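Beta-glucuronidase (Dictyoglomus thermophilum, PDB 6XXW) probably hydrolyses beta-D-glucuronides, as a member of glycoside hydrolase family 2. Local coordinates at residues V201-S206 and I280-V285; S209-Y214 and V244-N249. All blocks are in the same frame, centred on the assembly; numbering follows the deposited sequence.

Overall arrangement
From the N terminus the chain first builds the sugar-binding domain and then enters the small beta domain that holds both contacts. Strand 198-206 turns straight into strand 209-217, and the chain later returns as strand 242-248 to lie against the latter: interaction 2 closes this inner loop. Strands 257-268 and 273-280 of a second sheet follow, and the segment leaving them, 280-285, passes the edge strand 198-206, where interaction 1 closes the larger loop with interaction 2 nested inside it. The two contacts share the three-stranded sheet: backbone bonds join I202 to K213 and E204 to L211, while I282 packs on A210. Beyond 285 the chain runs on to the TIM barrel.

Interaction 1: residues V201-S206 and I280-V285; sequences VITELS and IGIRTV. With TRS (2-amino-2-hydroxymethyl-propane-1,3-diol), chain H.
T203 carries this contact: its OG1 donates to O3 of a bound Tris molecule at 2.8 Å and takes a weak bond from R283 N at 3.3 Å. With chi1 at 65°, OG1 lies between the backbone N and carbonyl carbon and faces the 280-285 segment, while T203 CG2 meets I282 CG1 at 4.2 Å. A water firmly bridges the same two residues, donating to both T203 O and R283 O. Tris, probably from the crystallisation liquor, bridges the two backbones: its O1 donates to V201 O (2.6 Å), its O3 to G281 O, and its O2 accepts from G281 N. The V201 and I280 side chains cross at about a right angle, with V201 CG1 4.1 Å from I280 CD1, and I280 is buried. The other end is looser: the exposed L205 only touches T284, L205 CG lying 3.9 Å from T284 CG2. R283 bends at chi2 (-88°) to lay one guanidinium face over Tris C3, while NE and NH2 bond to the carbonyls of P406 and V408. With an alanine in place of R283, those carbonyls would probably lose their donor and one side of the Tris its cover. The arrangement is that of a domain junction in family 2 glycosidases, where the beta-sandwich's edge strand meets the linker into the TIM barrel.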
ATOM      1  N   VAL A 201      35.674  23.939  25.741  1.00 19.48           N
ATOM      2  CA  VAL A 201      35.020  23.903  27.037  1.00 22.38           C
ATOM      3  C   VAL A 201      35.048  22.469  27.547  1.00 31.57           C
ATOM      4  O   VAL A 201      34.780  21.530  26.789  1.00 26.36           O
ATOM      5  CB  VAL A 201      33.577  24.440  26.942  1.00 29.47           C
ATOM      6  CG1 VAL A 201      32.784  24.047  28.149  1.00 30.55           C
ATOM      7  CG2 VAL A 201      33.610  25.956  26.819  1.00 30.58           C
ATOM      8  N   ILE A 202      35.411  22.295  28.814  1.00 21.63           N
ATOM      9  CA  ILE A 202      35.294  21.015  29.501  1.00 22.72           C
ATOM     10  C   ILE A 202      34.567  21.265  30.815  1.00 26.44           C
ATOM     11  O   ILE A 202      34.846  22.250  31.506  1.00 23.50           O
ATOM     12  CB  ILE A 202      36.668  20.363  29.756  1.00 29.98           C
ATOM     13  CG1 ILE A 202      37.400  20.117  28.433  1.00 32.50           C
ATOM     14  CG2 ILE A 202      36.511  19.055  30.515  1.00 34.47           C
ATOM     15  CD1 ILE A 202      38.901  19.925  28.592  1.00 40.36           C
ATOM     16  N   THR A 203      33.638  20.383  31.164  1.00 22.69           N
ATOM     17  CA  THR A 203      32.889  20.522  32.405  1.00 28.74           C
ATOM     18  C   THR A 203      33.260  19.411  33.381  1.00 29.73           C
ATOM     19  O   THR A 203      33.445  18.255  32.988  1.00 31.65           O
ATOM     20  CB  THR A 203      31.377  20.535  32.148  1.00 28.09           C
ATOM     21  OG1 THR A 203      30.959  19.274  31.621  1.00 29.49           O
ATOM     22  CG2 THR A 203      31.010  21.648  31.170  1.00 28.47           C
ATOM     23  N   GLU A 204      33.407  19.788  34.650  1.00 29.91           N
ATOM     24  CA  GLU A 204      33.744  18.880  35.735  1.00 26.70           C
ATOM     25  C   GLU A 204      32.783  19.129  36.887  1.00 25.39           C
ATOM     26  O   GLU A 204      32.214  20.216  37.022  1.00 26.10           O
ATOM     27  CB  GLU A 204      35.190  19.075  36.229  1.00 29.24           C
ATOM     28  CG  GLU A 204      36.272  18.831  35.186  1.00 44.06           C
ATOM     29  CD  GLU A 204      37.669  19.167  35.704  1.00 50.76           C
ATOM     30  OE1 GLU A 204      38.619  19.186  34.892  1.00 57.98           O
ATOM     31  OE2 GLU A 204      37.819  19.415  36.922  1.00 45.94           O
ATOM     32  N   LEU A 205      32.612  18.114  37.726  1.00 26.15           N
ATOM     33  CA  LEU A 205      31.836  18.237  38.953  1.00 24.16           C
ATOM     34  C   LEU A 205      32.803  18.293  40.125  1.00 28.37           C
ATOM     35  O   LEU A 205      33.735  17.490  40.201  1.00 31.81           O
ATOM     36  CB  LEU A 205      30.865  17.068  39.113  1.00 30.80           C
ATOM     37  CG  LEU A 205      30.007  16.762  37.886  1.00 30.19           C
ATOM     38  CD1 LEU A 205      29.156  15.526  38.127  1.00 33.56           C
ATOM     39  CD2 LEU A 205      29.146  17.957  37.524  1.00 32.07           C
ATOM     40  N   SER A 206      32.592  19.238  41.035  1.00 30.93           N
ATOM     41  CA  SER A 206      33.534  19.448  42.130  1.00 28.22           C
ATOM     42  C   SER A 206      32.748  19.848  43.370  1.00 26.01           C
ATOM     43  O   SER A 206      32.184  20.946  43.419  1.00 26.93           O
ATOM     44  CB  SER A 206      34.572  20.511  41.758  1.00 30.45           C
ATOM     45  OG  SER A 206      35.513  20.723  42.805  1.00 29.91           O
ATOM     46  N   ILE A 280      25.855  25.688  26.231  1.00 18.01           N
ATOM     47  CA  ILE A 280      26.626  24.513  26.609  1.00 19.35           C
ATOM     48  C   ILE A 280      25.856  23.776  27.695  1.00 20.90           C
ATOM     49  O   ILE A 280      24.955  24.324  28.324  1.00 23.82           O
ATOM     50  CB  ILE A 280      28.046  24.864  27.107  1.00 23.22           C
ATOM     51  CG1 ILE A 280      27.964  25.774  28.338  1.00 22.57           C
ATOM     52  CG2 ILE A 280      28.880  25.511  25.994  1.00 23.88           C
ATOM     53  CD1 ILE A 280      29.300  25.979  29.009  1.00 24.26           C
ATOM     54  N   GLY A 281      26.232  22.529  27.916  1.00 18.43           N
ATOM     55  CA  GLY A 281      25.618  21.719  28.957  1.00 20.90           C
ATOM     56  C   GLY A 281      26.673  21.153  29.882  1.00 23.96           C
ATOM     57  O   GLY A 281      27.771  20.800  29.450  1.00 27.06           O
ATOM     58  N   ILE A 282      26.337  21.083  31.163  1.00 23.28           N
ATOM     59  CA  ILE A 282      27.250  20.591  32.187  1.00 22.63           C
ATOM     60  C   ILE A 282      26.939  19.115  32.424  1.00 21.25           C
ATOM     61  O   ILE A 282      25.902  18.771  33.003  1.00 23.06           O
ATOM     62  CB  ILE A 282      27.128  21.406  33.485  1.00 24.54           C
ATOM     63  CG1 ILE A 282      27.591  22.851  33.265  1.00 26.20           C
ATOM     64  CG2 ILE A 282      27.929  20.748  34.606  1.00 19.36           C
ATOM     65  CD1 ILE A 282      27.247  23.780  34.434  1.00 22.12           C
ATOM     66  N   ARG A 283      27.832  18.231  31.975  1.00 18.91           N
ATOM     67  CA  ARG A 283      27.676  16.806  32.231  1.00 20.86           C
ATOM     68  C   ARG A 283      29.027  16.113  32.114  1.00 20.09           C
ATOM     69  O   ARG A 283      29.928  16.585  31.415  1.00 23.60           O
ATOM     70  CB  ARG A 283      26.674  16.157  31.267  1.00 22.11           C
ATOM     71  CG  ARG A 283      27.315  15.395  30.097  1.00 23.29           C
ATOM     72  CD  ARG A 283      27.553  16.348  28.961  1.00 27.42           C
ATOM     73  NE  ARG A 283      28.148  15.739  27.764  1.00 20.50           N
ATOM     74  CZ  ARG A 283      29.449  15.505  27.596  1.00 24.78           C
ATOM     75  NH1 ARG A 283      30.315  15.780  28.569  1.00 20.51           N
ATOM     76  NH2 ARG A 283      29.888  15.006  26.445  1.00 20.08           N
ATOM     77  N   THR A 284      29.145  14.968  32.786  1.00 20.34           N
ATOM     78  CA  THR A 284      30.316  14.111  32.660  1.00 22.79           C
ATOM     79  C   THR A 284      29.913  12.787  32.033  1.00 21.77           C
ATOM     80  O   THR A 284      28.770  12.335  32.174  1.00 25.38           O
ATOM     81  CB  THR A 284      30.985  13.834  34.013  1.00 24.45           C
ATOM     82  OG1 THR A 284      30.055  13.161  34.870  1.00 24.55           O
ATOM     83  CG2 THR A 284      31.433  15.139  34.664  1.00 28.43           C
ATOM     84  N   VAL A 285      30.867  12.159  31.354  1.00 23.35           N
ATOM     85  CA  VAL A 285      30.664  10.832  30.789  1.00 24.20           C
ATOM     86  C   VAL A 285      31.890   9.981  31.100  1.00 22.72           C
ATOM     87  O   VAL A 285      33.031  10.442  30.973  1.00 24.72           O
ATOM     88  CB  VAL A 285      30.364  10.899  29.274  1.00 22.78           C
ATOM     89  CG1 VAL A 285      31.453  11.643  28.530  1.00 28.27           C
ATOM     90  CG2 VAL A 285      30.201   9.496  28.703  1.00 28.16           C
TER
HETATM   91  C   TRS H 607      30.605  20.218  27.088  1.00 34.57           C
HETATM   92  C1  TRS H 607      31.448  20.001  25.846  1.00 27.19           C
HETATM   93  C2  TRS H 607      29.154  20.434  26.724  1.00 37.15           C
HETATM   94  C3  TRS H 607      30.718  18.995  27.966  1.00 35.39           C
HETATM   95  N   TRS H 607      31.026  21.420  27.803  1.00 40.90           N
HETATM   96  O1  TRS H 607      32.815  19.883  26.181  1.00 43.96           O
HETATM   97  O2  TRS H 607      28.893  21.798  26.557  1.00 26.20           O
HETATM   98  O3  TRS H 607      29.875  19.172  29.071  1.00 32.99           O
HETATM   99  O   HOH W   1      32.667  16.565  31.192  1.00 32.38           O

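Interaction 2: residues S209-Y214 and V244-N249; sequences SALVKY and VLEVKN
V212 O accepts the backbone N of L245 at 2.8 Å, and the CA of V244 adds a longer C-H contact to the same oxygen at 3.6 Å. V212 N returns a bond to L245 O. The same two-way exchange joins A210 and V247, where V247 N reaches A210 O at 2.8 Å with an N-H...O angle of 171°. On one face of the sheet S209 OG donates to E246 OE2 at 3.0 Å, using the carboxylate's anti lone pair; E246 swings CG anti to its backbone N (chi1 -168°) and extends from there to reach it. Farther along that face, the K213 and V244 side chains lie side by side, pointing the same way, K213 CG 3.7 Å from V244 CG1, before the lysine leads off to a salt bridge with E204. The opposite face is buried. V212 and L245 meet CB to CB at 4.2 Å. The Y214 side chain, whose end comes nearer, crosses that of L245 at about a right angle, Y214 CD2 4.0 Å from L245 CD1; the tyrosine's OH bonds to G240 O and N238. L245 and V247 pack on strands 223-228 and 257-268, A210 on P250 and I282. This antiparallel pair, in a sheet facing a second one, is typical of family 2's immunoglobulin-like beta-sandwich.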
ATOM      1  N   SER A 209      29.544  21.957  43.325  1.00 28.33           N
ATOM      2  CA  SER A 209      29.622  22.900  42.224  1.00 24.30           C
ATOM      3  C   SER A 209      29.949  22.162  40.939  1.00 29.26           C
ATOM      4  O   SER A 209      30.345  20.995  40.938  1.00 29.15           O
ATOM      5  CB  SER A 209      30.694  23.968  42.481  1.00 27.21           C
ATOM      6  OG  SER A 209      30.379  24.761  43.602  1.00 32.93           O
ATOM      7  N   ALA A 210      29.784  22.866  39.836  1.00 23.63           N
ATOM      8  CA  ALA A 210      30.337  22.437  38.567  1.00 24.62           C
ATOM      9  C   ALA A 210      31.346  23.477  38.104  1.00 25.65           C
ATOM     10  O   ALA A 210      31.222  24.670  38.414  1.00 29.34           O
ATOM     11  CB  ALA A 210      29.242  22.242  37.512  1.00 23.71           C
ATOM     12  N   LEU A 211      32.361  23.015  37.385  1.00 26.81           N
ATOM     13  CA  LEU A 211      33.353  23.889  36.781  1.00 26.81           C
ATOM     14  C   LEU A 211      33.242  23.800  35.273  1.00 27.86           C
ATOM     15  O   LEU A 211      33.103  22.708  34.715  1.00 24.74           O
ATOM     16  CB  LEU A 211      34.766  23.518  37.217  1.00 25.66           C
ATOM     17  CG  LEU A 211      34.881  23.263  38.713  1.00 28.83           C
ATOM     18  CD1 LEU A 211      36.007  22.285  38.949  1.00 42.20           C
ATOM     19  CD2 LEU A 211      35.117  24.583  39.425  1.00 29.94           C
ATOM     20  N   VAL A 212      33.273  24.948  34.625  1.00 25.24           N
ATOM     21  CA  VAL A 212      33.358  25.027  33.181  1.00 24.09           C
ATOM     22  C   VAL A 212      34.735  25.591  32.886  1.00 26.20           C
ATOM     23  O   VAL A 212      34.982  26.782  33.112  1.00 25.98           O
ATOM     24  CB  VAL A 212      32.243  25.899  32.589  1.00 28.27           C
ATOM     25  CG1 VAL A 212      32.439  26.056  31.101  1.00 25.66           C
ATOM     26  CG2 VAL A 212      30.873  25.295  32.894  1.00 23.73           C
ATOM     27  N   LYS A 213      35.645  24.735  32.425  1.00 22.84           N
ATOM     28  CA  LYS A 213      37.001  25.161  32.100  1.00 24.55           C
ATOM     29  C   LYS A 213      37.090  25.502  30.622  1.00 25.76           C
ATOM     30  O   LYS A 213      36.520  24.809  29.779  1.00 25.73           O
ATOM     31  CB  LYS A 213      38.011  24.071  32.452  1.00 23.81           C
ATOM     32  CG  LYS A 213      38.027  23.699  33.925  1.00 27.11           C
ATOM     33  CD  LYS A 213      38.904  22.471  34.163  1.00 37.56           C
ATOM     34  CE  LYS A 213      39.299  22.329  35.622  1.00 48.58           C
ATOM     35  NZ  LYS A 213      40.418  21.355  35.804  1.00 50.46           N
ATOM     36  N   TYR A 214      37.788  26.586  30.302  1.00 20.77           N
ATOM     37  CA  TYR A 214      37.767  27.051  28.926  1.00 21.90           C
ATOM     38  C   TYR A 214      39.138  27.557  28.512  1.00 24.71           C
ATOM     39  O   TYR A 214      39.944  27.998  29.338  1.00 21.80           O
ATOM     40  CB  TYR A 214      36.708  28.146  28.704  1.00 19.60           C
ATOM     41  CG  TYR A 214      37.067  29.494  29.308  1.00 22.67           C
ATOM     42  CD1 TYR A 214      37.825  30.427  28.591  1.00 21.52           C
ATOM     43  CD2 TYR A 214      36.658  29.827  30.597  1.00 23.44           C
ATOM     44  CE1 TYR A 214      38.166  31.675  29.157  1.00 22.69           C
ATOM     45  CE2 TYR A 214      36.998  31.060  31.169  1.00 22.84           C
ATOM     46  CZ  TYR A 214      37.753  31.971  30.442  1.00 22.88           C
ATOM     47  OH  TYR A 214      38.085  33.188  31.000  1.00 25.54           O
ATOM     48  N   VAL A 244      38.573  29.164  34.479  1.00 27.68           N
ATOM     49  CA  VAL A 244      37.580  28.258  35.035  1.00 34.92           C
ATOM     50  C   VAL A 244      36.400  29.095  35.513  1.00 30.84           C
ATOM     51  O   VAL A 244      36.587  30.164  36.100  1.00 36.80           O
ATOM     52  CB  VAL A 244      38.157  27.400  36.183  1.00 36.69           C
ATOM     53  CG1 VAL A 244      39.358  26.596  35.709  1.00 33.94           C
ATOM     54  CG2 VAL A 244      38.568  28.273  37.363  1.00 50.05           C
ATOM     55  N   LEU A 245      35.193  28.637  35.213  1.00 26.75           N
ATOM     56  CA  LEU A 245      33.965  29.261  35.689  1.00 28.94           C
ATOM     57  C   LEU A 245      33.316  28.323  36.693  1.00 30.75           C
ATOM     58  O   LEU A 245      33.083  27.150  36.380  1.00 32.30           O
ATOM     59  CB  LEU A 245      33.014  29.548  34.525  1.00 27.70           C
ATOM     60  CG  LEU A 245      33.563  30.461  33.418  1.00 32.16           C
ATOM     61  CD1 LEU A 245      32.928  30.126  32.061  1.00 28.24           C
ATOM     62  CD2 LEU A 245      33.339  31.933  33.775  1.00 31.29           C
ATOM     63  N   GLU A 246      33.035  28.823  37.894  1.00 28.29           N
ATOM     64  CA  GLU A 246      32.408  28.010  38.928  1.00 29.77           C
ATOM     65  C   GLU A 246      30.908  28.249  38.945  1.00 29.42           C
ATOM     66  O   GLU A 246      30.458  29.397  39.038  1.00 27.24           O
ATOM     67  CB  GLU A 246      32.974  28.297  40.316  1.00 27.84           C
ATOM     68  CG  GLU A 246      32.533  27.243  41.325  1.00 34.48           C
ATOM     69  CD  GLU A 246      32.909  27.585  42.747  1.00 36.91           C
ATOM     70  OE1 GLU A 246      33.627  28.586  42.934  1.00 40.81           O
ATOM     71  OE2 GLU A 246      32.481  26.852  43.671  1.00 37.59           O
ATOM     72  N   VAL A 247      30.140  27.167  38.895  1.00 25.96           N
ATOM     73  CA  VAL A 247      28.685  27.240  38.954  1.00 23.46           C
ATOM     74  C   VAL A 247      28.244  26.551  40.238  1.00 25.17           C
ATOM     75  O   VAL A 247      28.336  25.322  40.354  1.00 27.12           O
ATOM     76  CB  VAL A 247      28.021  26.609  37.720  1.00 26.14           C
ATOM     77  CG1 VAL A 247      26.508  26.692  37.818  1.00 21.91           C
ATOM     78  CG2 VAL A 247      28.473  27.331  36.475  1.00 24.51           C
ATOM     79  N   LYS A 248      27.776  27.336  41.201  1.00 29.01           N
ATOM     80  CA  LYS A 248      27.253  26.772  42.436  1.00 34.55           C
ATOM     81  C   LYS A 248      25.833  26.276  42.197  1.00 30.07           C
ATOM     82  O   LYS A 248      25.050  26.918  41.495  1.00 33.94           O
ATOM     83  CB  LYS A 248      27.283  27.815  43.556  1.00 40.32           C
ATOM     84  CG  LYS A 248      26.851  27.269  44.913  1.00 53.86           C
ATOM     85  CD  LYS A 248      28.021  27.205  45.892  1.00 61.94           C
ATOM     86  CE  LYS A 248      27.866  26.037  46.862  1.00 62.63           C
ATOM     87  NZ  LYS A 248      28.961  25.996  47.874  1.00 65.29           N
ATOM     88  N   ASN A 249      25.505  25.122  42.765  1.00 36.40           N
ATOM     89  CA  ASN A 249      24.223  24.468  42.532  1.00 41.49           C
ATOM     90  C   ASN A 249      23.943  24.354  41.020  1.00 35.03           C
ATOM     91  O   ASN A 249      22.989  24.949  40.517  1.00 27.49           O
ATOM     92  CB  ASN A 249      23.096  25.199  43.235  1.00 49.68           C
TER